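Local coordinates for protein putative carboxylesterase (Lactobacillus plantarum WCFS1, PDB 3BJR) that is a putative carboxylesterase of the alpha/beta-hydrolase type, and probably hydrolyses ester bonds through a serine nucleophile carried on a sharp turn between a strand and a helix, at residues Q33-H39 with Y81-E87; P96-P101 with P174-F178; Y141-W145 with P157-P162; G168-I172 with H248-L252. One frame throughout, in Å; residues are numbered along the deposited sequence. Where two conformers were deposited one is given.

Overall arrangement
The four contacts spread around an alpha/beta-hydrolase core. Interaction 1 pairs two strands toward one end of the mixed sheet; interaction 4 lies about 21 Å from it, centre to centre, beside the presumed nucleophile elbow at Ser132. Interaction 2 is about 19 Å from interaction 4 by centres, and residues 168-172 lead through Ser173 into 174-178, so one loop after strand 165-168 serves both. Interaction 3 is nested inside the chain loop closed by interaction 2, their nearest atoms about 5 Å apart; helix 133-153, which follows the elbow, carries residues 141-145 and also meets Leu176. Interactions 3 and 4 sit on opposite sides of the chain's centre, about 24 Å apart by centres.

Interaction 1 (Q33-H39 with Y81-E87)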
loop_
_atom_site.group_PDB
_atom_site.type_symbol
_atom_site.label_atom_id
_atom_site.label_comp_id
_atom_site.label_asym_id
_atom_site.label_seq_id
_atom_site.Cartn_x
_atom_site.Cartn_y
_atom_site.Cartn_z
ATOM N N GLN A 33 -4.881 18.388 -26.045
ATOM C CA GLN A 33 -3.875 19.400 -25.940
ATOM C C GLN A 33 -2.975 19.066 -24.789
ATOM O O GLN A 33 -3.298 18.243 -23.910
ATOM C CB GLN A 33 -4.502 20.775 -25.778
ATOM C CG GLN A 33 -5.353 21.121 -26.964
ATOM C CD GLN A 33 -5.668 22.563 -27.043
ATOM O OE1 GLN A 33 -5.918 23.202 -26.031
ATOM N NE2 GLN A 33 -5.671 23.094 -28.254
ATOM N N LEU A 34 -1.778 19.616 -24.891
ATOM C CA LEU A 34 -0.774 19.460 -23.863
ATOM C C LEU A 34 -0.288 20.813 -23.361
ATOM O O LEU A 34 -0.107 21.751 -24.138
ATOM C CB LEU A 34 0.374 18.667 -24.465
ATOM C CG LEU A 34 1.456 17.985 -23.661
ATOM C CD1 LEU A 34 0.879 16.912 -22.761
ATOM C CD2 LEU A 34 2.466 17.426 -24.686
ATOM N N THR A 35 -0.146 20.926 -22.040
ATOM C CA THR A 35 0.398 22.119 -21.410
ATOM C C THR A 35 1.655 21.674 -20.701
ATOM O O THR A 35 1.654 20.619 -20.049
ATOM C CB THR A 35 -0.565 22.713 -20.430
ATOM O OG1 THR A 35 -1.729 23.101 -21.155
ATOM C CG2 THR A 35 0.065 23.909 -19.645
ATOM N N GLY A 36 2.722 22.455 -20.821
ATOM C CA GLY A 36 3.989 22.098 -20.191
ATOM C C GLY A 36 4.580 23.215 -19.375
ATOM O O GLY A 36 4.408 24.393 -19.684
ATOM N N TYR A 37 5.267 22.835 -18.318
ATOM C CA TYR A 37 5.959 23.754 -17.406
ATOM C C TYR A 37 7.421 23.302 -17.401
ATOM O O TYR A 37 7.768 22.201 -16.897
ATOM C CB TYR A 37 5.334 23.662 -16.005
ATOM C CG TYR A 37 3.876 24.045 -15.996
ATOM C CD1 TYR A 37 3.497 25.376 -16.056
ATOM C CD2 TYR A 37 2.878 23.092 -15.945
ATOM C CE1 TYR A 37 2.170 25.736 -16.053
ATOM C CE2 TYR A 37 1.536 23.452 -15.960
ATOM C CZ TYR A 37 1.196 24.776 -16.005
ATOM O OH TYR A 37 -0.104 25.168 -16.018
ATOM N N LEU A 38 8.275 24.136 -17.981
ATOM C CA LEU A 38 9.675 23.788 -18.187
ATOM C C LEU A 38 10.618 24.670 -17.407
ATOM O O LEU A 38 10.460 25.865 -17.413
ATOM C CB LEU A 38 10.007 23.870 -19.687
ATOM C CG LEU A 38 9.192 23.005 -20.650
ATOM C CD1 LEU A 38 9.666 23.269 -22.063
ATOM C CD2 LEU A 38 9.336 21.550 -20.317
ATOM N N HIS A 39 11.585 24.072 -16.712
ATOM C CA HIS A 39 12.586 24.870 -15.968
ATOM C C HIS A 39 13.572 25.607 -16.894
ATOM O O HIS A 39 14.212 24.962 -17.741
ATOM C CB HIS A 39 13.349 23.953 -15.035
ATOM C CG HIS A 39 12.500 23.363 -13.957
ATOM N ND1 HIS A 39 12.267 24.011 -12.764
ATOM C CD2 HIS A 39 11.804 22.199 -13.897
ATOM C CE1 HIS A 39 11.498 23.257 -12.002
ATOM N NE2 HIS A 39 11.187 22.159 -12.672
ATOM N N TYR A 81 11.265 18.167 -11.954
ATOM C CA TYR A 81 10.690 17.551 -13.112
ATOM C C TYR A 81 10.245 18.598 -14.079
ATOM O O TYR A 81 9.894 19.688 -13.677
ATOM C CB TYR A 81 9.462 16.705 -12.727
ATOM C CG TYR A 81 9.826 15.437 -11.997
ATOM C CD1 TYR A 81 10.129 15.460 -10.647
ATOM C CD2 TYR A 81 9.896 14.230 -12.659
ATOM C CE1 TYR A 81 10.480 14.298 -9.978
ATOM C CE2 TYR A 81 10.254 13.077 -11.995
ATOM C CZ TYR A 81 10.563 13.133 -10.649
ATOM O OH TYR A 81 10.918 11.999 -9.941
ATOM N N GLN A 82 10.327 18.286 -15.365
ATOM C CA GLN A 82 9.640 19.092 -16.365
ATOM C C GLN A 82 8.233 18.514 -16.214
ATOM O O GLN A 82 8.066 17.303 -16.166
ATOM C CB GLN A 82 10.200 18.878 -17.769
ATOM C CG GLN A 82 11.704 19.248 -17.998
ATOM C CD GLN A 82 12.043 20.712 -17.858
ATOM O OE1 GLN A 82 11.658 21.340 -16.903
ATOM N NE2 GLN A 82 12.799 21.256 -18.810
ATOM N N ALA A 83 7.205 19.340 -16.088
ATOM C CA ALA A 83 5.861 18.794 -15.818
ATOM C C ALA A 83 4.849 19.205 -16.857
ATOM O O ALA A 83 4.795 20.372 -17.222
ATOM C CB ALA A 83 5.416 19.222 -14.452
ATOM N N PHE A 84 4.067 18.246 -17.352
ATOM C CA PHE A 84 3.035 18.533 -18.341
ATOM C C PHE A 84 1.675 18.055 -17.853
ATOM O O PHE A 84 1.576 17.215 -16.944
ATOM C CB PHE A 84 3.312 17.770 -19.636
ATOM C CG PHE A 84 4.578 18.161 -20.338
ATOM C CD1 PHE A 84 5.809 17.762 -19.861
ATOM C CD2 PHE A 84 4.526 18.927 -21.506
ATOM C CE1 PHE A 84 6.964 18.143 -20.522
ATOM C CE2 PHE A 84 5.667 19.299 -22.161
ATOM C CZ PHE A 84 6.889 18.913 -21.671
ATOM N N TYR A 85 0.608 18.610 -18.421
ATOM C CA TYR A 85 -0.715 18.031 -18.201
ATOM C C TYR A 85 -1.414 17.849 -19.520
ATOM O O TYR A 85 -1.223 18.625 -20.436
ATOM C CB TYR A 85 -1.569 18.767 -17.160
ATOM C CG TYR A 85 -2.062 20.139 -17.453
ATOM C CD1 TYR A 85 -3.153 20.342 -18.265
ATOM C CD2 TYR A 85 -1.527 21.232 -16.815
ATOM C CE1 TYR A 85 -3.673 21.576 -18.470
ATOM C CE2 TYR A 85 -2.066 22.506 -17.023
ATOM C CZ TYR A 85 -3.133 22.667 -17.848
ATOM O OH TYR A 85 -3.658 23.941 -18.084
ATOM N N LEU A 86 -2.162 16.743 -19.613
ATOM C CA LEU A 86 -2.890 16.383 -20.823
ATOM C C LEU A 86 -4.375 16.640 -20.707
ATOM O O LEU A 86 -5.022 16.050 -19.871
ATOM C CB LEU A 86 -2.662 14.874 -21.135
ATOM C CG LEU A 86 -3.340 14.296 -22.389
ATOM C CD1 LEU A 86 -2.841 14.960 -23.679
ATOM C CD2 LEU A 86 -3.167 12.806 -22.382
ATOM N N GLU A 87 -4.904 17.519 -21.556
ATOM C CA GLU A 87 -6.323 17.687 -21.728
ATOM C C GLU A 87 -6.705 16.700 -22.856
ATOM O O GLU A 87 -6.520 16.969 -24.022
ATOM C CB GLU A 87 -6.686 19.121 -22.097
ATOM C CG GLU A 87 -6.364 20.116 -21.018
ATOM C CD GLU A 87 -6.769 21.521 -21.408
ATOM O OE1 GLU A 87 -7.984 21.749 -21.482
ATOM O OE2 GLU A 87 -5.893 22.384 -21.626
HETATM O O HOH W 1 -5.102 24.807 -23.457
HETATM O O HOH W 2 -3.399 21.463 -21.988
HETATM O O HOH W 3 -3.307 26.163 -16.301
#
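Thr35 stands over the middle of one face of the Tyr85 ring, its CB 3.7 Å from the ring centroid in a CH-pi contact, while Tyr37 OH comes to the ring's edge, 3.5 Å from Tyr85 CE2. Tyr85 CG sits between its backbone N and carbonyl carbon (chi1 68°), a turn that lays the ring beneath Thr35. The Tyr37 ring meets Ala83 O edge-on, and the ring of His39 presents its edge to Gln82 OE1 and Tyr81 O. On the other side of the sheet Phe84 lies against Gly36, its CD2 3.5 Å from Gly36 CA, with Leu34 and Leu38 packed around the ring. Strands 33-38 and 82-87 run antiparallel (165°), and three hydrogen-bonded pairs, Gln33-Glu87, Thr35-Tyr85 and Tyr37-Ala83, hold the register; Thr35 N reaches Tyr85 O at 3.0 Å. Past the last pair a side chain takes over: His39 N donates to a lone pair of Gln82 OE1 at 2.7 Å, nearly straight at 172°, while Gln82 NE2 is held by Trp119 O. Waters link Glu87 OE2 with Gln33 OE1 and with Thr35 OG1, which also bonds Lys24. Helix 66-77 touches Tyr85 through Val66 and Ala69, and replacing Tyr85 by an alanine would probably open a gap between Thr35 and this helix and strip Tyr37 OH of its aromatic neighbour. The contact thus joins backbone pairing, which fixes the strands' alignment, to aromatic packing against a helix and a hydrated, polar end at Gln33 and Glu87.

Interaction 2 (P96-P101 with P174-F178)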
loop_
_atom_site.group_PDB
_atom_site.type_symbol
_atom_site.label_atom_id
_atom_site.label_comp_id
_atom_site.label_asym_id
_atom_site.label_seq_id
_atom_site.Cartn_x
_atom_site.Cartn_y
_atom_site.Cartn_z
ATOM N N PRO A 96 -18.863 7.007 -29.252
ATOM C CA PRO A 96 -18.269 6.574 -27.966
ATOM C C PRO A 96 -16.828 7.072 -27.844
ATOM O O PRO A 96 -16.133 7.240 -28.853
ATOM C CB PRO A 96 -18.305 5.051 -28.048
ATOM C CG PRO A 96 -18.221 4.778 -29.512
ATOM C CD PRO A 96 -19.029 5.869 -30.173
ATOM N N LEU A 97 -16.395 7.323 -26.619
ATOM C CA LEU A 97 -15.070 7.849 -26.390
ATOM C C LEU A 97 -14.016 6.898 -26.977
ATOM O O LEU A 97 -13.012 7.328 -27.569
ATOM C CB LEU A 97 -14.838 8.061 -24.891
ATOM C CG LEU A 97 -13.684 8.951 -24.505
ATOM C CD1 LEU A 97 -13.645 10.270 -25.335
ATOM C CD2 LEU A 97 -13.768 9.204 -22.993
ATOM N N GLY A 98 -14.290 5.606 -26.838
ATOM C CA GLY A 98 -13.399 4.572 -27.307
ATOM C C GLY A 98 -12.205 4.564 -26.401
ATOM O O GLY A 98 -12.349 4.714 -25.198
ATOM N N LEU A 99 -11.031 4.368 -27.003
ATOM C CA LEU A 99 -9.740 4.472 -26.314
ATOM C C LEU A 99 -9.001 5.765 -26.708
ATOM O O LEU A 99 -7.797 5.851 -26.521
ATOM C CB LEU A 99 -8.856 3.235 -26.583
ATOM C CG LEU A 99 -8.919 2.213 -25.440
ATOM C CD1 LEU A 99 -10.345 1.696 -25.207
ATOM C CD2 LEU A 99 -7.939 1.069 -25.720
ATOM N N ALA A 100 -9.732 6.780 -27.180
ATOM C CA ALA A 100 -9.127 8.029 -27.608
ATOM C C ALA A 100 -8.185 8.656 -26.583
ATOM O O ALA A 100 -7.156 9.170 -26.967
ATOM C CB ALA A 100 -10.179 9.040 -28.040
ATOM N N PRO A 101 -8.545 8.685 -25.296
ATOM C CA PRO A 101 -7.626 9.243 -24.291
ATOM C C PRO A 101 -6.324 8.505 -24.073
ATOM O O PRO A 101 -5.329 9.135 -23.691
ATOM C CB PRO A 101 -8.455 9.184 -23.011
ATOM C CG PRO A 101 -9.860 9.263 -23.509
ATOM C CD PRO A 101 -9.827 8.338 -24.672
ATOM N N PRO A 174 -17.251 3.212 -17.142
ATOM C CA PRO A 174 -17.559 2.534 -18.366
ATOM C C PRO A 174 -17.665 3.460 -19.551
ATOM O O PRO A 174 -18.014 2.987 -20.640
ATOM C CB PRO A 174 -18.898 1.891 -18.076
ATOM C CG PRO A 174 -19.551 2.814 -17.131
ATOM C CD PRO A 174 -18.438 3.351 -16.286
ATOM N N LEU A 175 -17.351 4.747 -19.378
ATOM C CA LEU A 175 -17.436 5.706 -20.506
ATOM C C LEU A 175 -16.290 5.514 -21.488
ATOM O O LEU A 175 -16.436 5.763 -22.691
ATOM C CB LEU A 175 -17.523 7.149 -19.990
ATOM C CG LEU A 175 -18.844 7.360 -19.208
ATOM C CD1 LEU A 175 -18.790 8.516 -18.180
ATOM C CD2 LEU A 175 -20.023 7.471 -20.232
ATOM N N LEU A 176 -15.163 5.047 -20.957
ATOM C CA LEU A 176 -14.006 4.721 -21.749
ATOM C C LEU A 176 -14.269 3.336 -22.393
ATOM O O LEU A 176 -14.496 2.349 -21.674
ATOM C CB LEU A 176 -12.776 4.695 -20.834
ATOM C CG LEU A 176 -11.409 4.593 -21.482
ATOM C CD1 LEU A 176 -11.101 5.892 -22.225
ATOM C CD2 LEU A 176 -10.318 4.269 -20.456
ATOM N N GLY A 177 -14.242 3.269 -23.732
ATOM C CA GLY A 177 -14.456 2.020 -24.492
ATOM C C GLY A 177 -15.555 2.098 -25.558
ATOM O O GLY A 177 -16.147 3.166 -25.795
ATOM N N PHE A 178 -15.806 0.959 -26.217
ATOM C CA PHE A 178 -16.868 0.816 -27.242
ATOM C C PHE A 178 -17.992 -0.109 -26.718
ATOM O O PHE A 178 -18.869 -0.572 -27.465
ATOM C CB PHE A 178 -16.272 0.286 -28.562
ATOM C CG PHE A 178 -15.236 1.212 -29.196
ATOM C CD1 PHE A 178 -13.926 1.263 -28.711
ATOM C CD2 PHE A 178 -15.563 2.005 -30.295
ATOM C CE1 PHE A 178 -12.961 2.112 -29.304
ATOM C CE2 PHE A 178 -14.609 2.852 -30.893
ATOM C CZ PHE A 178 -13.315 2.907 -30.393
HETATM O O HOH W 4 -18.012 6.382 -24.442
#
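Gly98 O receives the N-H of Gly177 at 2.8 Å, a short but bent and therefore weak bond, and the methyl CD1 of Leu176 rests against the same oxygen at 3.4 Å. The return bond, Gly98 N to Gly177 O at 3.2 Å, is also weak; together the two make a single antiparallel bridge whose CA atoms lie only 3.9 Å apart. Gly98 is the second residue of a type II' turn from Leu97 to Ala100, where its positive phi (71°) suits a residue without a side chain. The Phe178 ring is modelled with one face over Gly98 CA, but too close for the detail of this stack to be trusted; Pro96 CG approaches Phe178 CD2 at 3.9 Å. Leu176, with CG anti to its backbone N (chi1 -170°), brings CD1 back to Pro101 CD at 3.7 Å, although its CB starts off away from the turn. His136 and Leu140 of helix 133-153 also meet the Leu176 side chain. Leu97 N donates to a water at 2.9 Å, which lies beside Leu175 O. With two weak bonds at one glycine pair, the loop after strand 165-168 probably owes its position at the start of helix 100-114 as much to apolar packing as to hydrogen bonding.

Interaction 3 (Y141-W145 with P157-P162); sequences YNDYW and PAMLKP
Trp145 and Leu160 bring the two backbones nearest, CA to CA 6.0 Å, where helix 133-153 passes a short, weakly bonded helical turn, about 157-160, that leads into the extended residues Lys161 and Pro162. Asn142 and Pro162 form the second approach, one helical turn earlier. Trp145 carries the largest share of the contact. Its CG lies between the backbone N and carbonyl carbon (chi1 65°), which spreads the indole along the neighbouring segment. Pro162 CD sits almost squarely over the five-membered ring, 3.4 Å from its centroid and 8° off the normal. Over the same face, Lys161 CA lies 3.9 Å from the centroid of the six-membered ring, and the Lys161 chain runs alongside, CB 3.6 Å from Trp145 CZ3. Pro157 O comes to the indole's edge, 3.1 Å from Trp145 CZ3, while Trp145 NE1 is held by Asp204 O. Tyr141 reaches across to donate its hydroxyl to Leu160 O at 2.6 Å, in the carbonyl plane and on a lone pair (C=O...O angle 121°). Leu160 CB packs beside that hydroxyl, and Trp145 CB lies over one face of the phenol. Pro162 CG touches Tyr141 CE2 at 3.9 Å. Behind the turn, Arg113 NH1 of helix 100-114 bonds Met159 O and Lys161 O. Three successive carbonyls, those of Met159, Leu160 and Lys161, are therefore satisfied by side chains, and these bonds and the indole packing together probably steady the chain as it returns from helix 133-153 toward strand 165-168.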
loop_
_atom_site.group_PDB
_atom_site.type_symbol
_atom_site.label_atom_id
_atom_site.label_comp_id
_atom_site.label_asym_id
_atom_site.label_seq_id
_atom_site.Cartn_x
_atom_site.Cartn_y
_atom_site.Cartn_z
ATOM N N TYR A 141 -2.589 2.455 -20.645
ATOM C CA TYR A 141 -1.430 2.845 -21.424
ATOM C C TYR A 141 -0.237 1.892 -21.107
ATOM O O TYR A 141 0.481 1.440 -22.010
ATOM C CB TYR A 141 -1.052 4.322 -21.153
ATOM C CG TYR A 141 -0.037 4.789 -22.131
ATOM C CD1 TYR A 141 -0.417 5.145 -23.433
ATOM C CD2 TYR A 141 1.312 4.841 -21.796
ATOM C CE1 TYR A 141 0.537 5.554 -24.372
ATOM C CE2 TYR A 141 2.255 5.224 -22.731
ATOM C CZ TYR A 141 1.864 5.568 -24.014
ATOM O OH TYR A 141 2.802 5.965 -24.909
ATOM N N ASN A 142 -0.060 1.556 -19.828
ATOM C CA ASN A 142 1.032 0.703 -19.420
ATOM C C ASN A 142 0.898 -0.687 -20.017
ATOM O O ASN A 142 1.891 -1.370 -20.225
ATOM C CB ASN A 142 1.085 0.596 -17.887
ATOM C CG ASN A 142 2.451 0.179 -17.388
ATOM O OD1 ASN A 142 3.415 0.264 -18.135
ATOM N ND2 ASN A 142 2.551 -0.226 -16.131
ATOM N N ASP A 143 -0.345 -1.085 -20.279
ATOM C CA ASP A 143 -0.661 -2.382 -20.867
ATOM C C ASP A 143 -0.537 -2.452 -22.382
ATOM O O ASP A 143 -0.217 -3.508 -22.925
ATOM C CB ASP A 143 -2.122 -2.747 -20.609
ATOM C CG ASP A 143 -2.447 -3.168 -19.151
ATOM O OD1 ASP A 143 -1.632 -3.049 -18.183
ATOM O OD2 ASP A 143 -3.620 -3.608 -19.010
ATOM N N TYR A 144 -0.829 -1.351 -23.061
ATOM C CA TYR A 144 -0.947 -1.343 -24.506
ATOM C C TYR A 144 -0.005 -0.442 -25.311
ATOM O O TYR A 144 -0.130 -0.363 -26.538
ATOM C CB TYR A 144 -2.374 -0.912 -24.859
ATOM C CG TYR A 144 -3.467 -1.883 -24.475
ATOM C CD1 TYR A 144 -3.473 -3.176 -24.970
ATOM C CD2 TYR A 144 -4.528 -1.486 -23.678
ATOM C CE1 TYR A 144 -4.485 -4.071 -24.638
ATOM C CE2 TYR A 144 -5.542 -2.370 -23.344
ATOM C CZ TYR A 144 -5.517 -3.653 -23.818
ATOM O OH TYR A 144 -6.526 -4.534 -23.498
ATOM N N TRP A 145 0.911 0.251 -24.648
ATOM C CA TRP A 145 1.824 1.142 -25.362
ATOM C C TRP A 145 2.599 0.497 -26.511
ATOM O O TRP A 145 2.690 1.101 -27.565
ATOM C CB TRP A 145 2.821 1.804 -24.406
ATOM C CG TRP A 145 3.783 0.906 -23.736
ATOM C CD1 TRP A 145 3.598 0.257 -22.559
ATOM C CD2 TRP A 145 5.110 0.569 -24.168
ATOM N NE1 TRP A 145 4.694 -0.483 -22.249
ATOM C CE2 TRP A 145 5.654 -0.283 -23.201
ATOM C CE3 TRP A 145 5.891 0.917 -25.266
ATOM C CZ2 TRP A 145 6.941 -0.793 -23.296
ATOM C CZ3 TRP A 145 7.160 0.397 -25.359
ATOM C CH2 TRP A 145 7.669 -0.450 -24.389
ATOM N N PRO A 157 7.058 1.309 -31.129
ATOM C CA PRO A 157 6.844 1.155 -29.705
ATOM C C PRO A 157 7.806 1.904 -28.768
ATOM O O PRO A 157 7.384 2.402 -27.739
ATOM C CB PRO A 157 7.015 -0.358 -29.504
ATOM C CG PRO A 157 6.603 -0.951 -30.738
ATOM C CD PRO A 157 7.086 -0.004 -31.802
ATOM N N ALA A 158 9.083 1.950 -29.115
ATOM C CA ALA A 158 10.114 2.568 -28.290
ATOM C C ALA A 158 9.811 4.032 -27.997
ATOM O O ALA A 158 10.102 4.535 -26.909
ATOM C CB ALA A 158 11.466 2.418 -28.979
HETATM N N MSE A 159 9.160 4.690 -28.949
HETATM C CA MSE A 159 8.844 6.108 -28.828
HETATM C C MSE A 159 7.701 6.378 -27.859
HETATM O O MSE A 159 7.583 7.477 -27.333
HETATM C CB MSE A 159 8.529 6.702 -30.211
HETATM C CG MSE A 159 9.807 6.854 -31.156
HETATM SE SE MSE A 159 11.039 8.146 -30.453
HETATM C CE MSE A 159 10.155 9.804 -30.804
ATOM N N LEU A 160 6.893 5.348 -27.602
ATOM C CA LEU A 160 5.726 5.425 -26.731
ATOM C C LEU A 160 5.982 4.868 -25.325
ATOM O O LEU A 160 5.097 4.897 -24.446
ATOM C CB LEU A 160 4.580 4.619 -27.393
ATOM C CG LEU A 160 4.106 5.150 -28.742
ATOM C CD1 LEU A 160 3.268 4.090 -29.450
ATOM C CD2 LEU A 160 3.382 6.496 -28.641
ATOM N N LYS A 161 7.189 4.404 -25.073
ATOM C CA LYS A 161 7.451 3.751 -23.790
ATOM C C LYS A 161 7.240 4.649 -22.599
ATOM O O LYS A 161 7.798 5.743 -22.562
ATOM C CB LYS A 161 8.859 3.150 -23.755
ATOM C CG LYS A 161 9.172 2.299 -22.511
ATOM C CD LYS A 161 10.496 1.605 -22.683
ATOM C CE LYS A 161 10.866 0.762 -21.492
ATOM N NZ LYS A 161 12.194 0.108 -21.700
ATOM N N PRO A 162 6.396 4.213 -21.624
ATOM C CA PRO A 162 6.362 4.962 -20.373
ATOM C C PRO A 162 7.473 4.409 -19.504
ATOM O O PRO A 162 7.499 3.238 -19.197
ATOM C CB PRO A 162 5.005 4.639 -19.792
ATOM C CG PRO A 162 4.661 3.218 -20.327
ATOM C CD PRO A 162 5.441 3.082 -21.629
#

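Interaction 4 (G168-I172 with H248-L252)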
loop_
_atom_site.group_PDB
_atom_site.type_symbol
_atom_site.label_atom_id
_atom_site.label_comp_id
_atom_site.label_asym_id
_atom_site.label_seq_id
_atom_site.Cartn_x
_atom_site.Cartn_y
_atom_site.Cartn_z
ATOM N N GLY A 168 -2.820 7.565 -9.137
ATOM C CA GLY A 168 -3.345 8.200 -7.903
ATOM C C GLY A 168 -4.861 8.217 -7.919
ATOM O O GLY A 168 -5.489 8.784 -8.818
ATOM N N TYR A 169 -5.455 7.574 -6.922
ATOM C CA TYR A 169 -6.902 7.407 -6.805
ATOM C C TYR A 169 -7.547 6.968 -8.108
ATOM O O TYR A 169 -8.491 7.582 -8.564
ATOM C CB TYR A 169 -7.559 8.684 -6.266
ATOM C CG TYR A 169 -6.846 9.194 -5.045
ATOM C CD1 TYR A 169 -6.934 8.522 -3.856
ATOM C CD2 TYR A 169 -6.030 10.317 -5.096
ATOM C CE1 TYR A 169 -6.232 8.952 -2.742
ATOM C CE2 TYR A 169 -5.340 10.774 -3.975
ATOM C CZ TYR A 169 -5.436 10.072 -2.797
ATOM O OH TYR A 169 -4.762 10.496 -1.649
ATOM N N PRO A 170 -7.065 5.866 -8.686
ATOM C CA PRO A 170 -7.640 5.475 -9.960
ATOM C C PRO A 170 -9.115 5.123 -9.848
ATOM O O PRO A 170 -9.508 4.489 -8.896
ATOM C CB PRO A 170 -6.818 4.250 -10.378
ATOM C CG PRO A 170 -5.888 3.938 -9.265
ATOM C CD PRO A 170 -6.028 4.937 -8.206
ATOM N N VAL A 171 -9.888 5.503 -10.856
ATOM C CA VAL A 171 -11.320 5.267 -10.942
ATOM C C VAL A 171 -11.632 4.717 -12.322
ATOM O O VAL A 171 -11.264 5.292 -13.300
ATOM C CB VAL A 171 -12.146 6.589 -10.687
ATOM C CG1 VAL A 171 -13.627 6.445 -11.148
ATOM C CG2 VAL A 171 -12.028 7.019 -9.230
ATOM N N ILE A 172 -12.308 3.580 -12.384
ATOM C CA ILE A 172 -12.773 2.990 -13.645
ATOM C C ILE A 172 -14.193 3.421 -13.982
ATOM O O ILE A 172 -15.063 3.304 -13.186
ATOM C CB ILE A 172 -12.767 1.475 -13.546
ATOM C CG1 ILE A 172 -11.342 0.991 -13.295
ATOM C CG2 ILE A 172 -13.376 0.867 -14.819
ATOM C CD1 ILE A 172 -11.301 -0.467 -13.095
ATOM N N HIS A 248 -13.034 9.254 -2.752
ATOM C CA HIS A 248 -12.134 9.593 -3.869
ATOM C C HIS A 248 -12.109 11.107 -4.190
ATOM O O HIS A 248 -11.045 11.682 -4.351
ATOM C CB HIS A 248 -12.470 8.784 -5.142
ATOM C CG HIS A 248 -11.869 7.410 -5.184
ATOM N ND1 HIS A 248 -12.380 6.344 -4.475
ATOM C CD2 HIS A 248 -10.800 6.926 -5.860
ATOM C CE1 HIS A 248 -11.651 5.263 -4.707
ATOM N NE2 HIS A 248 -10.681 5.589 -5.542
ATOM N N GLY A 249 -13.274 11.733 -4.254
ATOM C CA GLY A 249 -13.398 13.174 -4.532
ATOM C C GLY A 249 -12.680 14.081 -3.552
ATOM O O GLY A 249 -11.957 14.968 -3.981
ATOM N N LEU A 250 -12.908 13.883 -2.248
ATOM C CA LEU A 250 -12.217 14.614 -1.201
ATOM C C LEU A 250 -10.704 14.306 -1.237
ATOM O O LEU A 250 -9.891 15.217 -1.127
ATOM C CB LEU A 250 -12.769 14.228 0.183
ATOM C CG LEU A 250 -12.102 14.810 1.459
ATOM C CD1 LEU A 250 -12.424 16.342 1.564
ATOM C CD2 LEU A 250 -12.456 14.027 2.793
ATOM N N ALA A 251 -10.349 13.022 -1.364
ATOM C CA ALA A 251 -8.962 12.547 -1.424
ATOM C C ALA A 251 -8.150 13.234 -2.552
ATOM O O ALA A 251 -7.043 13.724 -2.331
ATOM C CB ALA A 251 -8.933 11.005 -1.581
ATOM N N LEU A 252 -8.707 13.301 -3.749
ATOM C CA LEU A 252 -8.002 13.925 -4.845
ATOM C C LEU A 252 -8.003 15.460 -4.671
ATOM O O LEU A 252 -7.023 16.095 -5.024
ATOM C CB LEU A 252 -8.591 13.466 -6.207
ATOM C CG LEU A 252 -7.890 13.928 -7.511
ATOM C CD1 LEU A 252 -6.358 13.853 -7.454
ATOM C CD2 LEU A 252 -8.442 13.134 -8.701
HETATM O O HOH W 5 -5.511 12.997 -0.609
HETATM O O HOH W 6 -8.968 3.276 -6.472
#
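Ala251 CB rests on one face of the Tyr169 ring, 3.6 Å from CE1 and offset toward the rim, in a CH-pi contact 23° off the normal. Leu252 N lies over the same face, and Leu252 CB approaches Tyr169 CD2 at 4.2 Å. The imidazole of His248 is flanked by the neighbouring loop: Tyr169 CB is 3.7 Å and Val171 CG2 3.6 Å from its CD2. Tyr169 O lies at the edge of that ring. A water in the imidazole plane sits 3.0 Å from His248 NE2 and donates to Pro170 O at 2.8 Å; NE2 also makes a weak bond to Thr212 OG1. Farther out, Tyr169 OH bonds His245 ND1, and the phenol meets Trp211 edge-to-face. Tyr169 has positive backbone angles (46°, 55°), which turn the chain just after strand 165-168 and direct its ring at helix 248-257. Putting a serine in place of Tyr169 would probably leave Ala251 facing a gap and His245 without its hydroxyl mate. The helix's first residue is tied in place as His248 N bonds Asp216 OD2, while Val171 and Leu252 both touch Ser132 of the presumed nucleophile elbow. His248 lies near that elbow and may be the histidine of a triad, as in related alpha/beta-hydrolases; what its contacts here supply is apolar packing of the imidazole and a water link from NE2 to a backbone carbonyl.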